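Local coordinates for elicitor protein Hrip2 (PDB 5FID) that acts as a protein elicitor of the rice blast fungus Magnaporthe oryzae, presumably secreted and sensed by plants as a trigger of defence responses, at the interface of chains A and B. Residues are numbered along the deposited sequence; one frame, centred on the assembly and turned at random. Chains: chain A/B, Elicitor protein Hrip2.

The interface of chains A and B. Residues chain A 70, 73, 75, 77; chain B 23, 68-70, 77, 122.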
# COMPACT_ATOMS: atom_id res chain seq x y z
N SER A 70 4.57 1.11 -10.22
CA SER A 70 3.79 0.52 -11.30
C SER A 70 3.22 1.63 -12.19
O SER A 70 3.28 2.80 -11.84
CB SER A 70 2.67 -0.37 -10.75
OG SER A 70 1.55 0.37 -10.24
N PRO A 73 -2.36 1.38 -12.11
CA PRO A 73 -2.25 2.78 -11.71
C PRO A 73 -0.79 3.24 -11.55
O PRO A 73 0.09 2.43 -11.24
CB PRO A 73 -2.96 2.81 -10.37
CG PRO A 73 -2.68 1.45 -9.79
CD PRO A 73 -2.66 0.50 -10.97
N TYR A 75 1.36 4.29 -9.40
CA TYR A 75 1.64 4.39 -7.97
C TYR A 75 3.06 3.95 -7.65
O TYR A 75 3.63 3.08 -8.33
CB TYR A 75 0.72 3.48 -7.16
CG TYR A 75 -0.75 3.84 -7.12
CD1 TYR A 75 -1.20 5.11 -7.51
CD2 TYR A 75 -1.68 2.93 -6.67
CE1 TYR A 75 -2.55 5.43 -7.45
CE2 TYR A 75 -3.04 3.24 -6.61
CZ TYR A 75 -3.46 4.49 -7.00
OH TYR A 75 -4.81 4.79 -6.94
N TYR A 77 5.21 2.30 -4.37
CA TYR A 77 4.90 1.55 -3.17
C TYR A 77 6.12 1.55 -2.25
O TYR A 77 7.25 1.53 -2.73
CB TYR A 77 4.50 0.12 -3.55
CG TYR A 77 3.33 0.05 -4.51
CD1 TYR A 77 2.02 0.25 -4.08
CD2 TYR A 77 3.52 -0.20 -5.86
CE1 TYR A 77 0.94 0.19 -4.97
CE2 TYR A 77 2.46 -0.25 -6.75
CZ TYR A 77 1.18 -0.06 -6.30
OH TYR A 77 0.12 -0.13 -7.18
N TYR B 23 -7.65 -2.05 -15.06
CA TYR B 23 -6.68 -0.96 -15.01
C TYR B 23 -5.92 -0.76 -16.32
O TYR B 23 -5.39 0.32 -16.56
CB TYR B 23 -5.70 -1.19 -13.86
CG TYR B 23 -5.94 -0.34 -12.63
CD1 TYR B 23 -6.06 1.04 -12.72
CD2 TYR B 23 -6.04 -0.92 -11.37
CE1 TYR B 23 -6.26 1.82 -11.59
CE2 TYR B 23 -6.25 -0.14 -10.23
CZ TYR B 23 -6.35 1.22 -10.35
OH TYR B 23 -6.56 2.00 -9.23
N SER B 68 -4.48 -3.98 -7.62
CA SER B 68 -3.41 -3.82 -8.61
C SER B 68 -2.13 -4.54 -8.21
O SER B 68 -2.05 -5.16 -7.15
CB SER B 68 -3.10 -2.35 -8.87
OG SER B 68 -2.71 -1.70 -7.68
N PHE B 69 -1.13 -4.45 -9.08
CA PHE B 69 0.14 -5.14 -8.89
C PHE B 69 1.31 -4.23 -9.25
O PHE B 69 1.10 -3.18 -9.85
CB PHE B 69 0.16 -6.41 -9.74
CG PHE B 69 -1.08 -7.23 -9.61
CD1 PHE B 69 -2.08 -7.17 -10.58
CD2 PHE B 69 -1.28 -8.05 -8.51
CE1 PHE B 69 -3.24 -7.92 -10.45
CE2 PHE B 69 -2.43 -8.80 -8.37
CZ PHE B 69 -3.42 -8.73 -9.35
N SER B 70 2.52 -4.62 -8.87
CA SER B 70 3.69 -3.76 -9.06
C SER B 70 4.85 -4.54 -9.68
O SER B 70 4.69 -5.71 -10.03
CB SER B 70 4.15 -3.18 -7.73
OG SER B 70 4.50 -4.21 -6.82
N TYR B 77 -2.11 -5.05 -4.35
CA TYR B 77 -2.41 -3.80 -3.66
C TYR B 77 -3.87 -3.44 -3.81
O TYR B 77 -4.44 -3.55 -4.90
CB TYR B 77 -1.54 -2.67 -4.22
CG TYR B 77 -0.06 -2.97 -4.20
CD1 TYR B 77 0.56 -3.55 -5.29
CD2 TYR B 77 0.71 -2.67 -3.09
CE1 TYR B 77 1.92 -3.83 -5.28
CE2 TYR B 77 2.09 -2.93 -3.08
CZ TYR B 77 2.68 -3.52 -4.18
OH TYR B 77 4.03 -3.79 -4.20
N VAL B 122 -3.50 3.03 -0.00
CA VAL B 122 -3.39 1.86 -0.85
C VAL B 122 -2.51 0.91 -0.07
O VAL B 122 -1.40 1.27 0.30
CB VAL B 122 -2.70 2.21 -2.17
CG1 VAL B 122 -2.58 0.97 -3.04
CG2 VAL B 122 -3.48 3.31 -2.89
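A:Tyr77 and B:Tyr77, the same residue from the two copies, lie face to face, ring centroids 3.6 Å apart and planes tilted by only 14°. The rings are offset toward their rims, CE1 of A:Tyr77 sitting over CG and CD2 of B:Tyr77, and the side chains cross obliquely, pointing broadly against each other. In both, CG stands beside the backbone N and anti to the carbonyl carbon (chi1 -57° and -54°), which carries the rings off strands 75-81 into the stack. OH of B:Tyr77 hydrogen-bonds OG of B:Ser70 in its own chain at 2.7 Å. The same pair is only weak in chain A, 3.4 Å between OG of A:Ser70 and OH of A:Tyr77, where OG of B:Ser68 gives a second weak bond, 3.3 Å to OH of A:Tyr77 across the interface. CB of B:Ser70 packs against the CD2-CE2 rim of the A:Tyr77 ring.

Beside the stack, A:Pro73, which follows a cis peptide bond, fills the corner between the B:Tyr23 ring across the interface and the A:Tyr75 ring of its own chain, its side chain crossing B:Tyr23 at about a right angle. Its CD lies over the centre of the B:Tyr23 face, 3.5 Å from the centroid, and 3.6 Å from CB of B:Ser68, while its CB covers a face of A:Tyr75. The loop carrying this proline is tied down by A:Ser70, whose OG donates to the carbonyl O of A:Pro73 (2.7 Å), nearly in line with the C=O. Methyl CG2 of B:Val122 stands over the CE2 rim of the other face of A:Tyr75, 3.7 Å from CE2.

The patch, twinned with chains exchanged, contributes aromatic and proline packing to the deposited two-fold dimer; the structure alone does not show whether that dimer is biological.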